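Local coordinates for CdiI immunity protein (Yersinia kristensenii ATCC 33638, PDB 5E3E) that probably neutralises the cognate CDI toxin, a nuclease of the RNase A superfamily, by binding it in a toxin-immunity complex, at residues C16-D21 / E87-H92; I68-L73 / Y77-E82. All coordinates share one frame; numbering follows the deposited sequence.

How the interactions relate
Both contacts are apolar and buried, and no hydrogen bond crosses either of them. Interaction 1, nearer the centre of the chain, is a single aromatic pair that brings the turn after helix 8-17 up to helix 86-96 across 65 intervening residues. Interaction 2 is nested within that long loop: it folds the segment 77-82 back on the helix before it, through two leucines and a row of tyrosines, and buries about three times the surface. The two touch, Trp89 CE3 lying 3.4 Å from Tyr79 CD2 and Phe18 CD1 3.6 Å from Tyr77 CB. Both also have residues that reach the toxin chain.

Interaction 1: C16-D21 / E87-H92; sequences CYFNQD and EEWLKH
Phe18 and Trp89 meet in a T-shaped (edge-to-face) pair, the benzo edge of the indole directed at one face of the phenyl ring. The ring planes stand at 73°, and the centroid of the phenyl ring lies 5.5 Å from that of the six-membered ring of Trp89. The nearest atoms are Trp89 CZ2 and Phe18 CZ, 4.0 Å apart; Trp89 CH2 lies 4.2 Å above the Phe18 ring plane, offset toward the rim. The two side chains reach out from opposite directions and span 13.4 Å between the CA atoms of Phe18 and Trp89. CG anti to the backbone N (chi1 -173°) carries the indole off helix 86-96 toward Phe18.

This ring pair is the tight part, and its surroundings are largely apolar, with Leu13 and Leu33 on Phe18 and Tyr79 stacked on Trp89. The solvent side is on helix 86-96, where exposed Lys91 extends NZ back one turn to Glu87 OE1 at 3.0 Å, a salt bridge on the anti lone pair of the partly exposed carboxylate. Behind Phe18, the chain leaves helix 8-17 through an inverse gamma turn centred on that residue. Asn19 then ties the bend together: its ND2 donates to Cys16 O at 2.8 Å from above the carbonyl plane, and its OD1 accepts from Asp21 N at 2.7 Å in an Asx turn.

This bend is polar but largely covered by the toxin: Asp21 forms a salt bridge with Arg7 of the toxin chain, and Gln20 N bonds to Tyr111 of that chain. With Phe18 turned to the interior, Asn19 shaping the bend, and Gln20 and Asp21 bonded to the toxin, the chemistry is consistent with a bend that joins the core to the toxin-binding surface.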
loop_
_atom_site.group_PDB
_atom_site.type_symbol
_atom_site.label_atom_id
_atom_site.label_comp_id
_atom_site.label_asym_id
_atom_site.label_seq_id
_atom_site.Cartn_x
_atom_site.Cartn_y
_atom_site.Cartn_z
ATOM N N CYS A 16 -0.017 -3.362 0.805
ATOM C CA CYS A 16 -1.272 -3.788 1.394
ATOM C C CYS A 16 -1.313 -3.451 2.879
ATOM O O CYS A 16 -2.405 -3.193 3.411
ATOM C CB CYS A 16 -1.546 -5.268 1.177
ATOM S SG CYS A 16 -1.963 -5.671 -0.534
ATOM N N TYR A 17 -0.176 -3.575 3.577
ATOM C CA TYR A 17 -0.144 -3.269 4.987
ATOM C C TYR A 17 0.213 -1.811 5.180
ATOM O O TYR A 17 -0.547 -1.109 5.847
ATOM C CB TYR A 17 0.800 -4.205 5.775
ATOM C CG TYR A 17 0.123 -5.532 6.058
ATOM C CD1 TYR A 17 0.079 -6.538 5.107
ATOM C CD2 TYR A 17 -0.536 -5.739 7.294
ATOM C CE1 TYR A 17 -0.592 -7.718 5.363
ATOM C CE2 TYR A 17 -1.167 -6.921 7.571
ATOM C CZ TYR A 17 -1.197 -7.910 6.609
ATOM O OH TYR A 17 -1.860 -9.085 6.884
ATOM N N PHE A 18 1.341 -1.362 4.633
ATOM C CA PHE A 18 1.680 0.068 4.712
ATOM C C PHE A 18 0.957 0.905 3.682
ATOM O O PHE A 18 1.538 1.764 3.037
ATOM C CB PHE A 18 3.182 0.308 4.736
ATOM C CG PHE A 18 3.839 -0.163 5.997
ATOM C CD1 PHE A 18 3.717 0.560 7.157
ATOM C CD2 PHE A 18 4.525 -1.366 6.038
ATOM C CE1 PHE A 18 4.319 0.127 8.330
ATOM C CE2 PHE A 18 5.140 -1.807 7.221
ATOM C CZ PHE A 18 5.015 -1.052 8.361
ATOM N N ASN A 19 -0.350 0.651 3.542
ATOM C CA ASN A 19 -1.215 1.466 2.713
ATOM C C ASN A 19 -1.446 2.842 3.381
ATOM O O ASN A 19 -1.053 3.061 4.510
ATOM C CB ASN A 19 -2.525 0.740 2.379
ATOM C CG ASN A 19 -3.409 0.553 3.579
ATOM O OD1 ASN A 19 -3.892 1.518 4.153
ATOM N ND2 ASN A 19 -3.629 -0.701 3.981
ATOM N N GLN A 20 -2.048 3.792 2.659
ATOM C CA GLN A 20 -2.220 5.136 3.207
ATOM C C GLN A 20 -3.044 5.174 4.494
ATOM O O GLN A 20 -2.964 6.146 5.258
ATOM C CB GLN A 20 -2.896 6.055 2.182
ATOM C CG GLN A 20 -1.985 6.427 1.038
ATOM C CD GLN A 20 -2.632 7.388 0.050
ATOM O OE1 GLN A 20 -3.453 8.241 0.414
ATOM N NE2 GLN A 20 -2.248 7.269 -1.208
ATOM N N ASP A 21 -3.842 4.140 4.711
ATOM C CA ASP A 21 -4.689 4.054 5.885
ATOM C C ASP A 21 -4.149 3.159 7.008
ATOM O O ASP A 21 -4.910 2.778 7.904
ATOM C CB ASP A 21 -6.056 3.550 5.470
ATOM C CG ASP A 21 -6.639 4.343 4.314
ATOM O OD1 ASP A 21 -6.613 5.573 4.367
ATOM O OD2 ASP A 21 -7.089 3.730 3.351
ATOM N N GLU A 87 18.370 1.299 5.336
ATOM C CA GLU A 87 18.973 0.088 5.933
ATOM C C GLU A 87 18.486 -0.137 7.344
ATOM O O GLU A 87 18.153 -1.244 7.727
ATOM C CB GLU A 87 20.500 0.216 5.970
ATOM C CG GLU A 87 21.231 -0.953 6.617
ATOM C CD GLU A 87 22.734 -0.765 6.687
ATOM O OE1 GLU A 87 23.387 -1.580 7.373
ATOM O OE2 GLU A 87 23.274 0.156 6.041
ATOM N N GLU A 88 18.506 0.896 8.160
ATOM C CA GLU A 88 18.119 0.700 9.565
ATOM C C GLU A 88 16.628 0.300 9.685
ATOM O O GLU A 88 16.264 -0.524 10.511
ATOM C CB GLU A 88 18.468 1.901 10.422
ATOM C CG GLU A 88 19.970 2.151 10.568
ATOM C CD GLU A 88 20.788 0.933 10.969
ATOM O OE1 GLU A 88 20.345 0.176 11.851
ATOM O OE2 GLU A 88 21.900 0.708 10.403
ATOM N N TRP A 89 15.762 0.879 8.874
ATOM C CA TRP A 89 14.349 0.528 8.947
ATOM C C TRP A 89 14.178 -0.919 8.499
ATOM O O TRP A 89 13.445 -1.671 9.133
ATOM C CB TRP A 89 13.455 1.439 8.109
ATOM C CG TRP A 89 12.021 1.135 8.352
ATOM C CD1 TRP A 89 11.423 1.008 9.582
ATOM C CD2 TRP A 89 11.011 0.834 7.389
ATOM N NE1 TRP A 89 10.102 0.673 9.440
ATOM C CE2 TRP A 89 9.822 0.573 8.099
ATOM C CE3 TRP A 89 10.978 0.829 5.990
ATOM C CZ2 TRP A 89 8.628 0.280 7.465
ATOM C CZ3 TRP A 89 9.799 0.522 5.372
ATOM C CH2 TRP A 89 8.642 0.267 6.091
ATOM N N LEU A 90 14.846 -1.328 7.406
ATOM C CA LEU A 90 14.700 -2.725 6.967
ATOM C C LEU A 90 15.206 -3.711 8.044
ATOM O O LEU A 90 14.622 -4.785 8.203
ATOM C CB LEU A 90 15.426 -2.994 5.653
ATOM C CG LEU A 90 14.858 -2.344 4.390
ATOM C CD1 LEU A 90 15.694 -2.687 3.168
ATOM C CD2 LEU A 90 13.443 -2.727 4.138
ATOM N N LYS A 91 16.316 -3.395 8.698
ATOM C CA LYS A 91 16.850 -4.256 9.762
ATOM C C LYS A 91 15.844 -4.356 10.910
ATOM O O LYS A 91 15.644 -5.465 11.503
ATOM C CB LYS A 91 18.190 -3.729 10.281
ATOM C CG LYS A 91 19.340 -3.945 9.296
ATOM C CD LYS A 91 20.663 -3.528 9.933
ATOM C CE LYS A 91 21.841 -3.905 9.038
ATOM N NZ LYS A 91 23.191 -3.594 9.613
ATOM N N HIS A 92 15.188 -3.228 11.187
ATOM C CA HIS A 92 14.097 -3.208 12.189
ATOM C C HIS A 92 12.895 -4.110 11.795
ATOM O O HIS A 92 12.367 -4.873 12.644
ATOM C CB HIS A 92 13.639 -1.768 12.418
ATOM C CG HIS A 92 12.428 -1.655 13.276
ATOM N ND1 HIS A 92 12.455 -1.839 14.641
ATOM C CD2 HIS A 92 11.147 -1.397 12.956
ATOM C CE1 HIS A 92 11.238 -1.670 15.132
ATOM N NE2 HIS A 92 10.432 -1.359 14.134
#

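Interaction 2: I68-L73 / Y77-E82; sequences ILLNKL and YYYPNE
Leu70 lays its CD2 methyl against the ring of Tyr79, 3.5 Å from CE2, and the same methyl also lies 3.5 Å from Tyr77 O. Its other branch serves a different ring: CD1 approaches Tyr78 CE1 at 3.9 Å, with Pro80 CG slightly farther off. The forked end of this leucine is therefore split between two neighbouring tyrosines, meeting both rings obliquely. The preceding residue, Leu69, crosses Tyr79 at about a right angle and puts CD1 3.5 Å from the phenol oxygen OH. The polar partner of that oxygen is Ser86 OG, at the start of helix 86-96.

These contacts fold the connection between helix 62-72 and helix 86-96 back against the end of the first helix. Helix 62-72 widens into a pi-type turn, in which Leu73 N bonds to Ile68 O at 2.7 Å; after the three residues 74-76 the chain returns past the helix, passes through an inverse gamma turn at Tyr78 and enters a 3-10 segment at 79-81. With CG between the backbone N and the carbonyl carbon (chi1 65°), the Tyr79 ring is turned to the helix, where CE2 meets Leu70 and the OH end meets Leu69.

Pro80 packs between the rings of its two predecessors, with CD 3.7 Å above the centre of the Tyr78 ring and also over one face of Tyr79. Beyond it, Tyr77 OH donates to Glu82 OE2 at 2.9 Å, a link that spans the 3-10 segment. Towards the partner, Leu70 O receives a weak hydrogen bond from Lys26 of the toxin chain, and Tyr78 makes backbone hydrogen bonds to that chain and packs on its Arg80.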
loop_
_atom_site.group_PDB
_atom_site.type_symbol
_atom_site.label_atom_id
_atom_site.label_comp_id
_atom_site.label_asym_id
_atom_site.label_seq_id
_atom_site.Cartn_x
_atom_site.Cartn_y
_atom_site.Cartn_z
ATOM N N ILE A 68 13.732 3.013 -3.864
ATOM C CA ILE A 68 13.175 1.687 -4.049
ATOM C C ILE A 68 11.992 1.448 -3.098
ATOM O O ILE A 68 10.923 1.003 -3.523
ATOM C CB ILE A 68 14.263 0.608 -3.836
ATOM C CG1 ILE A 68 15.228 0.599 -5.063
ATOM C CG2 ILE A 68 13.665 -0.765 -3.663
ATOM C CD1 ILE A 68 16.591 0.035 -4.788
ATOM N N LEU A 69 12.209 1.708 -1.822
ATOM C CA LEU A 69 11.156 1.416 -0.812
ATOM C C LEU A 69 9.934 2.315 -0.929
ATOM O O LEU A 69 8.801 1.825 -0.931
ATOM C CB LEU A 69 11.704 1.453 0.607
ATOM C CG LEU A 69 12.893 0.535 0.893
ATOM C CD1 LEU A 69 13.324 0.686 2.343
ATOM C CD2 LEU A 69 12.570 -0.920 0.624
ATOM N N LEU A 70 10.168 3.618 -1.016
ATOM C CA LEU A 70 9.096 4.610 -1.066
ATOM C C LEU A 70 8.411 4.755 -2.406
ATOM O O LEU A 70 7.200 4.901 -2.436
ATOM C CB LEU A 70 9.615 5.972 -0.584
ATOM C CG LEU A 70 9.936 6.109 0.895
ATOM C CD1 LEU A 70 10.389 7.525 1.180
ATOM C CD2 LEU A 70 8.774 5.766 1.830
ATOM N N ASN A 71 9.158 4.760 -3.504
ATOM C CA ASN A 71 8.593 5.042 -4.809
ATOM C C ASN A 71 8.365 3.849 -5.709
ATOM O O ASN A 71 7.302 3.741 -6.311
ATOM C CB ASN A 71 9.444 6.086 -5.505
ATOM C CG ASN A 71 9.562 7.348 -4.674
ATOM O OD1 ASN A 71 8.570 7.799 -4.084
ATOM N ND2 ASN A 71 10.783 7.861 -4.521
ATOM N N LYS A 72 9.301 2.909 -5.749
ATOM C CA LYS A 72 9.149 1.759 -6.638
ATOM C C LYS A 72 8.267 0.703 -5.995
ATOM O O LYS A 72 7.235 0.340 -6.549
ATOM C CB LYS A 72 10.516 1.198 -7.024
ATOM C CG LYS A 72 11.386 2.243 -7.703
ATOM C CD LYS A 72 12.695 1.694 -8.243
ATOM C CE LYS A 72 13.424 2.730 -9.074
ATOM N NZ LYS A 72 14.902 2.570 -8.974
ATOM N N LEU A 73 8.629 0.265 -4.801
ATOM C CA LEU A 73 7.736 -0.646 -4.034
ATOM C C LEU A 73 6.509 0.079 -3.441
ATOM O O LEU A 73 5.526 -0.546 -3.101
ATOM C CB LEU A 73 8.521 -1.383 -2.949
ATOM C CG LEU A 73 9.687 -2.249 -3.432
ATOM C CD1 LEU A 73 10.467 -2.814 -2.270
ATOM C CD2 LEU A 73 9.230 -3.416 -4.291
ATOM N N TYR A 77 4.125 4.641 4.270
ATOM C CA TYR A 77 4.680 5.109 5.531
ATOM C C TYR A 77 6.021 5.793 5.331
ATOM O O TYR A 77 6.943 5.210 4.720
ATOM C CB TYR A 77 4.814 3.930 6.490
ATOM C CG TYR A 77 5.653 4.198 7.714
ATOM C CD1 TYR A 77 5.442 5.349 8.492
ATOM C CD2 TYR A 77 6.646 3.301 8.113
ATOM C CE1 TYR A 77 6.203 5.592 9.635
ATOM C CE2 TYR A 77 7.408 3.547 9.239
ATOM C CZ TYR A 77 7.184 4.670 9.994
ATOM O OH TYR A 77 7.959 4.872 11.145
ATOM N N TYR A 78 6.096 7.075 5.735
ATOM C CA TYR A 78 7.322 7.859 5.567
ATOM C C TYR A 78 8.280 7.555 6.741
ATOM O O TYR A 78 8.474 8.362 7.679
ATOM C CB TYR A 78 7.006 9.345 5.460
ATOM C CG TYR A 78 8.193 10.137 5.034
ATOM C CD1 TYR A 78 8.677 9.999 3.756
ATOM C CD2 TYR A 78 8.882 10.965 5.935
ATOM C CE1 TYR A 78 9.789 10.706 3.338
ATOM C CE2 TYR A 78 10.029 11.651 5.538
ATOM C CZ TYR A 78 10.443 11.536 4.215
ATOM O OH TYR A 78 11.554 12.183 3.743
ATOM N N TYR A 79 8.862 6.363 6.686
ATOM C CA TYR A 79 9.793 5.878 7.716
ATOM C C TYR A 79 11.006 6.792 7.977
ATOM O O TYR A 79 11.513 6.793 9.103
ATOM C CB TYR A 79 10.234 4.426 7.418
ATOM C CG TYR A 79 11.029 4.314 6.150
ATOM C CD1 TYR A 79 12.405 4.568 6.123
ATOM C CD2 TYR A 79 10.390 3.999 4.968
ATOM C CE1 TYR A 79 13.122 4.540 4.907
ATOM C CE2 TYR A 79 11.082 3.972 3.757
ATOM C CZ TYR A 79 12.455 4.223 3.741
ATOM O OH TYR A 79 13.172 4.165 2.537
ATOM N N PRO A 80 11.440 7.637 6.991
ATOM C CA PRO A 80 12.606 8.480 7.353
ATOM C C PRO A 80 12.340 9.438 8.536
ATOM O O PRO A 80 13.287 9.929 9.156
ATOM C CB PRO A 80 12.913 9.227 6.047
ATOM C CG PRO A 80 12.465 8.292 5.005
ATOM C CD PRO A 80 11.169 7.769 5.549
ATOM N N ASN A 81 11.090 9.662 8.913
ATOM C CA ASN A 81 10.864 10.536 10.067
ATOM C C ASN A 81 11.140 9.846 11.377
ATOM O O ASN A 81 11.332 10.528 12.387
ATOM C CB ASN A 81 9.511 11.248 9.980
ATOM C CG ASN A 81 9.595 12.528 9.118
ATOM O OD1 ASN A 81 10.688 13.089 8.883
ATOM N ND2 ASN A 81 8.459 12.996 8.650
ATOM N N GLU A 82 11.202 8.515 11.368
ATOM C CA GLU A 82 11.567 7.732 12.547
ATOM C C GLU A 82 12.915 7.035 12.439
ATOM O O GLU A 82 13.366 6.485 13.433
ATOM C CB GLU A 82 10.509 6.680 12.835
ATOM C CG GLU A 82 9.323 7.232 13.616
ATOM C CD GLU A 82 8.451 8.120 12.796
ATOM O OE1 GLU A 82 8.501 9.348 12.979
ATOM O OE2 GLU A 82 7.722 7.598 11.951
#